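Local coordinates for response regulator receiver protein (Pseudoalteromonas atlantica T6c, PDB 3KTO) that is of unknown detailed function but probably acts as a CheY-like receiver module that relays signals in bacterial two-component regulation, at residues 8-13 / 46-51; 52-57 / 79-84; 69-74 / 101-106. One frame throughout, in Å; residues are numbered along the deposited sequence.

Contact 1. Residues 8-13 / 46-51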
# COMPACT_ATOMS: atom_id res chain seq x y z
N ILE A 8 -17.82 -22.39 3.91
CA ILE A 8 -17.24 -21.13 4.35
C ILE A 8 -15.74 -21.05 4.12
O ILE A 8 -15.02 -22.02 4.34
CB ILE A 8 -17.49 -20.94 5.86
CG1 ILE A 8 -18.95 -21.23 6.18
CG2 ILE A 8 -17.11 -19.52 6.26
CD1 ILE A 8 -19.27 -21.22 7.66
N ILE A 9 -15.28 -19.88 3.69
CA ILE A 9 -13.86 -19.64 3.50
C ILE A 9 -13.52 -18.41 4.32
O ILE A 9 -14.10 -17.34 4.13
CB ILE A 9 -13.48 -19.37 2.03
CG1 ILE A 9 -13.54 -20.68 1.23
CG2 ILE A 9 -12.06 -18.79 1.95
CD1 ILE A 9 -12.97 -20.58 -0.16
N TYR A 10 -12.60 -18.58 5.26
CA TYR A 10 -12.19 -17.49 6.12
C TYR A 10 -11.11 -16.64 5.47
O TYR A 10 -10.10 -17.17 4.99
CB TYR A 10 -11.64 -18.03 7.45
CG TYR A 10 -12.64 -18.81 8.27
CD1 TYR A 10 -13.86 -18.25 8.65
CD2 TYR A 10 -12.37 -20.12 8.68
CE1 TYR A 10 -14.78 -18.96 9.42
CE2 TYR A 10 -13.28 -20.84 9.45
CZ TYR A 10 -14.48 -20.25 9.81
OH TYR A 10 -15.39 -20.96 10.57
N LEU A 11 -11.32 -15.33 5.46
CA LEU A 11 -10.35 -14.39 4.91
C LEU A 11 -9.78 -13.56 6.06
O LEU A 11 -10.51 -12.91 6.80
CB LEU A 11 -11.00 -13.46 3.88
CG LEU A 11 -10.16 -12.28 3.38
CD1 LEU A 11 -8.84 -12.77 2.78
CD2 LEU A 11 -10.93 -11.49 2.34
N VAL A 12 -8.46 -13.62 6.24
CA VAL A 12 -7.80 -12.85 7.28
C VAL A 12 -6.88 -11.86 6.56
O VAL A 12 -5.90 -12.25 5.93
CB VAL A 12 -6.97 -13.76 8.21
CG1 VAL A 12 -6.52 -13.00 9.43
CG2 VAL A 12 -7.81 -14.96 8.64
N ASP A 13 -7.23 -10.58 6.64
CA ASP A 13 -6.49 -9.53 5.96
C ASP A 13 -6.82 -8.23 6.70
O ASP A 13 -7.99 -7.91 6.89
CB ASP A 13 -6.97 -9.45 4.50
CG ASP A 13 -6.17 -8.48 3.66
OD1 ASP A 13 -5.72 -7.44 4.18
OD2 ASP A 13 -5.99 -8.76 2.45
N GLN A 46 -14.52 -19.72 16.42
CA GLN A 46 -14.69 -21.16 16.54
C GLN A 46 -14.69 -21.69 15.12
O GLN A 46 -15.66 -21.50 14.38
CB GLN A 46 -16.02 -21.47 17.24
CG GLN A 46 -15.90 -22.40 18.45
CD GLN A 46 -15.47 -23.82 18.09
OE1 GLN A 46 -15.41 -24.70 18.96
NE2 GLN A 46 -15.18 -24.05 16.81
N ILE A 47 -13.60 -22.34 14.72
CA ILE A 47 -13.51 -22.87 13.37
C ILE A 47 -14.70 -23.77 13.07
O ILE A 47 -14.89 -24.80 13.71
CB ILE A 47 -12.21 -23.66 13.16
CG1 ILE A 47 -11.01 -22.76 13.49
CG2 ILE A 47 -12.12 -24.15 11.72
CD1 ILE A 47 -9.66 -23.37 13.19
N SER A 48 -15.51 -23.34 12.11
CA SER A 48 -16.71 -24.07 11.72
C SER A 48 -16.45 -25.35 10.94
O SER A 48 -15.46 -25.47 10.22
CB SER A 48 -17.61 -23.15 10.89
OG SER A 48 -18.74 -23.86 10.41
N ASP A 49 -17.36 -26.31 11.10
CA ASP A 49 -17.24 -27.59 10.40
C ASP A 49 -17.61 -27.41 8.93
O ASP A 49 -17.40 -28.31 8.12
CB ASP A 49 -18.15 -28.64 11.04
CG ASP A 49 -17.59 -29.17 12.35
OD1 ASP A 49 -16.55 -29.87 12.32
OD2 ASP A 49 -18.18 -28.89 13.42
N ASP A 50 -18.15 -26.24 8.60
CA ASP A 50 -18.54 -25.94 7.23
C ASP A 50 -17.45 -25.15 6.50
O ASP A 50 -17.62 -24.74 5.35
CB ASP A 50 -19.86 -25.17 7.21
CG ASP A 50 -21.02 -26.00 7.72
OD1 ASP A 50 -21.40 -26.97 7.03
OD2 ASP A 50 -21.55 -25.69 8.81
N ALA A 51 -16.34 -24.92 7.19
CA ALA A 51 -15.23 -24.19 6.60
C ALA A 51 -14.46 -25.17 5.72
O ALA A 51 -14.13 -26.28 6.15
CB ALA A 51 -14.31 -23.64 7.69
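The start of the parallel pairing between strand 8-12 and strand 51-57, reached through a turn at 48-51, belongs to the central sheet of this CheY-like fold. I8 and A51 form a single parallel bridge, and just before it the amide of I8 donates to D50 O, with I8 N and D50 O 2.8 Å apart. This bond is moderately bent (155° at the hydrogen), and the donor stands above the D50 carbonyl plane. Along the same edge of the strand, I8 O receives a CH...O contact from A51 CA at 3.1 Å.

The second polar link involves a side chain. Y10 reaches across with its hydroxyl, which accepts the amide hydrogen of S48 (S48 N to Y10 OH 2.8 Å, 163°); the nitrogen lies in the plane of the ring, at its edge. S48 CB crowds the same oxygen, 3.1 Å from Y10 OH. Further back on the ring, A51 CB comes within 3.5 Å of Y10 CE2, and I47 CG2 approaches that carbon near the ring plane. S48 OG, anti to its own backbone N (chi1 175°), reaches forward along the chain to accept from D50 N at 3.0 Å, an ST turn nested in the type I turn from S48 to A51. I8 CD1 touches S48 OG at 3.8 Å and also crosses obliquely over D50 CB, so the end of the isoleucine meets both residues of the turn.

Strand 8-12 runs between strands 32-36 and 51-57, with I9 hydrogen-bonded to T32 and Q34 and with I8 and Y10 paired to residues of 51-57 beyond the turn. The Y10 ring also meets F42 edge-to-face, which ties helix 39-42 to this part of the sheet.

Contact 2. Residues 52-57 / 79-84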
# COMPACT_ATOMS: atom_id res chain seq x y z
N ILE A 52 -14.20 -24.76 4.48
CA ILE A 52 -13.48 -25.61 3.55
C ILE A 52 -12.13 -25.03 3.16
O ILE A 52 -11.28 -25.74 2.64
CB ILE A 52 -14.31 -25.84 2.26
CG1 ILE A 52 -14.55 -24.50 1.56
CG2 ILE A 52 -15.65 -26.49 2.61
CD1 ILE A 52 -15.15 -24.63 0.18
N GLY A 53 -11.92 -23.73 3.40
CA GLY A 53 -10.65 -23.13 3.06
C GLY A 53 -10.36 -21.80 3.73
O GLY A 53 -11.18 -21.29 4.50
N MSE A 54 -9.19 -21.24 3.45
CA MSE A 54 -8.78 -19.96 4.01
C MSE A 54 -7.94 -19.13 3.04
O MSE A 54 -7.29 -19.66 2.15
CB MSE A 54 -7.98 -20.16 5.31
CG MSE A 54 -8.79 -20.64 6.51
SE MSE A 54 -7.82 -20.59 8.20
CE MSE A 54 -7.41 -18.75 8.21
N ILE A 55 -7.98 -17.82 3.22
CA ILE A 55 -7.21 -16.88 2.42
C ILE A 55 -6.58 -15.99 3.48
O ILE A 55 -7.28 -15.43 4.34
CB ILE A 55 -8.08 -16.04 1.50
CG1 ILE A 55 -8.83 -16.96 0.53
CG2 ILE A 55 -7.22 -15.02 0.75
CD1 ILE A 55 -9.68 -16.23 -0.51
N ILE A 56 -5.26 -15.88 3.45
CA ILE A 56 -4.55 -15.11 4.46
C ILE A 56 -3.49 -14.19 3.87
O ILE A 56 -2.71 -14.61 3.01
CB ILE A 56 -3.87 -16.06 5.48
CG1 ILE A 56 -4.89 -17.06 6.04
CG2 ILE A 56 -3.23 -15.28 6.60
CD1 ILE A 56 -4.26 -18.09 7.01
N GLU A 57 -3.49 -12.95 4.33
CA GLU A 57 -2.52 -11.94 3.92
C GLU A 57 -1.26 -12.34 4.68
O GLU A 57 -1.29 -12.54 5.89
CB GLU A 57 -3.00 -10.54 4.34
CG GLU A 57 -1.91 -9.48 4.56
CD GLU A 57 -1.07 -9.18 3.33
OE1 GLU A 57 -1.65 -8.77 2.29
OE2 GLU A 57 0.16 -9.34 3.41
N PHE A 79 -5.22 -28.31 12.29
CA PHE A 79 -6.20 -27.75 11.35
C PHE A 79 -5.62 -27.74 9.94
O PHE A 79 -4.64 -27.04 9.66
CB PHE A 79 -6.58 -26.33 11.77
CG PHE A 79 -7.47 -26.29 12.97
CD1 PHE A 79 -8.80 -26.68 12.88
CD2 PHE A 79 -6.98 -25.86 14.20
CE1 PHE A 79 -9.63 -26.65 14.00
CE2 PHE A 79 -7.80 -25.83 15.33
CZ PHE A 79 -9.13 -26.22 15.22
N HIS A 80 -6.22 -28.53 9.05
CA HIS A 80 -5.74 -28.62 7.68
C HIS A 80 -6.74 -28.19 6.62
O HIS A 80 -7.44 -29.01 6.03
CB HIS A 80 -5.29 -30.06 7.39
CG HIS A 80 -4.19 -30.53 8.30
ND1 HIS A 80 -4.42 -30.87 9.62
CD2 HIS A 80 -2.86 -30.68 8.09
CE1 HIS A 80 -3.27 -31.21 10.18
NE2 HIS A 80 -2.31 -31.10 9.28
N LEU A 81 -6.80 -26.88 6.39
CA LEU A 81 -7.71 -26.31 5.40
C LEU A 81 -6.88 -25.73 4.27
O LEU A 81 -5.89 -25.05 4.52
CB LEU A 81 -8.54 -25.20 6.02
CG LEU A 81 -9.45 -25.54 7.20
CD1 LEU A 81 -10.00 -24.27 7.82
CD2 LEU A 81 -10.58 -26.44 6.73
N PRO A 82 -7.26 -26.01 3.01
CA PRO A 82 -6.51 -25.48 1.87
C PRO A 82 -6.42 -23.98 2.07
O PRO A 82 -7.44 -23.31 2.23
CB PRO A 82 -7.40 -25.84 0.68
CG PRO A 82 -8.08 -27.09 1.13
CD PRO A 82 -8.44 -26.77 2.56
N THR A 83 -5.20 -23.45 2.07
CA THR A 83 -5.01 -22.03 2.29
C THR A 83 -4.29 -21.31 1.16
O THR A 83 -3.25 -21.75 0.68
CB THR A 83 -4.23 -21.80 3.59
OG1 THR A 83 -4.96 -22.36 4.69
CG2 THR A 83 -4.01 -20.31 3.82
N ILE A 84 -4.87 -20.19 0.74
CA ILE A 84 -4.31 -19.35 -0.30
C ILE A 84 -3.65 -18.17 0.43
O ILE A 84 -4.32 -17.43 1.14
CB ILE A 84 -5.42 -18.76 -1.22
CG1 ILE A 84 -6.20 -19.89 -1.90
CG2 ILE A 84 -4.80 -17.85 -2.26
CD1 ILE A 84 -7.39 -19.38 -2.71
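L81 is the first residue of 79-84 to reach the neighbouring strand. Its CG stands beside the backbone N, anti to the carbonyl carbon, and the two methyls divide: CD1 crosses obliquely to CG of the selenomethionine M54 at 4.0 Å, while CD2 settles over the carbonyl carbon of I52. P82 follows with no N-H to offer, and its ring carbon CD presses to 3.0 Å from I52 O. Its own carbonyl is used, however, since M54 N donates to P82 O at 3.0 Å, in the carbonyl plane. T83 pairs with M54 in a parallel bridge. Its hydroxyl folds back to give a hydrogen bond from T83 OG1 to L81 O (2.9 Å), with the donor above that carbonyl plane, and its methyl CG2, anti to the backbone N, packs on I56 CD1 at 3.9 Å. An alanine here would lose the OG1 bond to L81 O and the methyl contact with I56, and would probably leave the entry into the strand less firmly fixed. I84 completes the pairing: I84 N donates almost straight to M54 O (2.9 Å, 170°), and I84 O accepts from I56 N at 2.9 Å, nearly along the C=O axis.

In this beta-alpha-beta unit of strands 51-57 and 83-87, M54 and T83 face its helix 66-76, while I84, on the face shared with I55, packs against helix 113-127. G53 N, buried by the contact, has no partner in the model, so backbone pairing starts only at M54, and L81 packs apolarly before it.

Contact 3. Residues 69-74 / 101-106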
# COMPACT_ATOMS: atom_id res chain seq x y z
N GLU A 69 2.79 -17.24 9.80
CA GLU A 69 2.96 -17.79 11.15
C GLU A 69 1.59 -18.32 11.60
O GLU A 69 1.48 -19.40 12.20
CB GLU A 69 3.45 -16.68 12.08
CG GLU A 69 3.75 -17.12 13.50
CD GLU A 69 4.29 -15.99 14.34
OE1 GLU A 69 3.61 -14.95 14.43
OE2 GLU A 69 5.38 -16.13 14.92
N LEU A 70 0.53 -17.57 11.31
CA LEU A 70 -0.82 -18.00 11.66
C LEU A 70 -1.08 -19.36 11.01
O LEU A 70 -1.57 -20.28 11.65
CB LEU A 70 -1.86 -16.99 11.18
CG LEU A 70 -3.33 -17.41 11.29
CD1 LEU A 70 -3.68 -17.75 12.74
CD2 LEU A 70 -4.19 -16.28 10.78
N LEU A 71 -0.75 -19.48 9.72
CA LEU A 71 -0.95 -20.74 9.01
C LEU A 71 -0.16 -21.86 9.70
O LEU A 71 -0.68 -22.95 9.92
CB LEU A 71 -0.51 -20.63 7.54
CG LEU A 71 -0.50 -21.92 6.72
CD1 LEU A 71 -1.85 -22.64 6.83
CD2 LEU A 71 -0.20 -21.57 5.26
N GLU A 72 1.10 -21.59 10.01
CA GLU A 72 1.95 -22.58 10.66
C GLU A 72 1.35 -23.03 12.00
O GLU A 72 1.36 -24.21 12.33
CB GLU A 72 3.36 -22.01 10.88
CG GLU A 72 4.05 -21.61 9.57
CD GLU A 72 5.38 -20.91 9.77
OE1 GLU A 72 5.60 -20.33 10.85
OE2 GLU A 72 6.20 -20.91 8.83
N THR A 73 0.82 -22.07 12.76
CA THR A 73 0.22 -22.38 14.05
C THR A 73 -0.98 -23.30 13.90
O THR A 73 -1.10 -24.30 14.62
CB THR A 73 -0.23 -21.10 14.77
OG1 THR A 73 0.92 -20.33 15.14
CG2 THR A 73 -1.06 -21.45 16.02
N LEU A 74 -1.87 -22.97 12.97
CA LEU A 74 -3.06 -23.77 12.73
C LEU A 74 -2.70 -25.18 12.27
O LEU A 74 -3.33 -26.15 12.67
CB LEU A 74 -3.94 -23.10 11.68
CG LEU A 74 -4.54 -21.74 12.03
CD1 LEU A 74 -5.25 -21.19 10.81
CD2 LEU A 74 -5.52 -21.88 13.21
N ALA A 101 4.73 -24.10 4.66
CA ALA A 101 3.68 -24.05 5.67
C ALA A 101 2.41 -24.69 5.13
O ALA A 101 1.34 -24.58 5.73
CB ALA A 101 3.41 -22.60 6.07
N SER A 102 2.54 -25.35 3.97
CA SER A 102 1.46 -26.06 3.30
C SER A 102 0.46 -25.22 2.50
O SER A 102 -0.59 -25.72 2.11
CB SER A 102 0.68 -26.93 4.28
OG SER A 102 -0.28 -26.15 4.98
N ALA A 103 0.78 -23.96 2.25
CA ALA A 103 -0.14 -23.11 1.48
C ALA A 103 -0.44 -23.78 0.14
O ALA A 103 0.44 -24.35 -0.49
CB ALA A 103 0.50 -21.74 1.24
N ALA A 104 -1.70 -23.72 -0.29
CA ALA A 104 -2.10 -24.31 -1.57
C ALA A 104 -1.58 -23.45 -2.72
O ALA A 104 -1.30 -23.95 -3.81
CB ALA A 104 -3.62 -24.44 -1.66
N ASP A 105 -1.45 -22.15 -2.48
CA ASP A 105 -0.94 -21.22 -3.49
C ASP A 105 -0.51 -19.93 -2.79
O ASP A 105 -0.92 -19.65 -1.66
CB ASP A 105 -2.01 -20.92 -4.56
CG ASP A 105 -1.42 -20.34 -5.85
OD1 ASP A 105 -0.20 -20.43 -6.06
OD2 ASP A 105 -2.19 -19.79 -6.67
N PHE A 106 0.35 -19.17 -3.46
CA PHE A 106 0.84 -17.90 -2.96
C PHE A 106 0.55 -16.94 -4.12
O PHE A 106 1.04 -17.16 -5.23
CB PHE A 106 2.35 -17.98 -2.68
CG PHE A 106 2.91 -16.76 -2.03
CD1 PHE A 106 3.02 -16.68 -0.65
CD2 PHE A 106 3.32 -15.67 -2.79
CE1 PHE A 106 3.51 -15.53 -0.03
CE2 PHE A 106 3.82 -14.51 -2.19
CZ PHE A 106 3.91 -14.44 -0.81
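A Schellman motif closes helix 92-100, and the chain leaving it is packed against the flank of helix 66-76. S102, with positive phi (79°), is the C-prime residue of that motif: A103 N bonds back to A98 O and S102 N to M99 O. A101, the first residue to depart from helical geometry, faces helix 66-76, and E72 is its nearest counterpart by CA position.

L71 carries most of the packing. Its CG is anti to the backbone N (chi1 173°), which sends the branched end out from helix 66-76 onto the carbonyl of A101, with L71 CG and A101 O 3.4 Å apart. The methyl L71 CD2 is shared: it lies 3.8 Å from A101 CB and 4.1 Å from A103 CB, so it sits against the two alanine methyls that flank the serine. From the same helix, E72 meets the A101 methyl from another direction, the methylene E72 CG lying 3.7 Å from A101 CB. The E72 chain then runs on extended, and its carboxylate forms a salt bridge through OE2 with R97 of helix 92-100. The contact itself is apolar; the charge of E72 is engaged outside it.

A101 O, besides touching the leucine, takes a hydrogen bond from S102 OG at only 2.4 Å, an unusually short approach along a lone pair in the carbonyl plane; this suggests local strain at the helix end.

Past the turn the chain enters strand 105-108, with A104 and D105 hydrogen-bonded to T83 and V85 in strand 83-87. Helix 92-100 thus leads, by way of the Schellman motif and the residues after it, to strand 105-108, an outermost strand of the five-stranded parallel sheet (order 2-1-3-4-5) of the receiver-domain fold.

Contacts 1 and 2 have centres about 8 Å apart and share the sheet, where strands 8-12 and 51-57 are neighbours: Y10 O probably accepts from I55 N at 2.8 Å. Contacts 2 and 3, with centres about 7 Å apart, alternate along the chain, and T83 O probably accepts from A104 N at 2.7 Å, adding strand 105-108. M54 SE rests 3.7 Å from L74 CD1. Contacts 1 and 3, about 14 Å between centres, meet through V12 and L70. At the ends of their strands D13 and E57 both form salt bridges with K109; E57 probably occupies the phosphoacceptor position, usually aspartate in receiver domains.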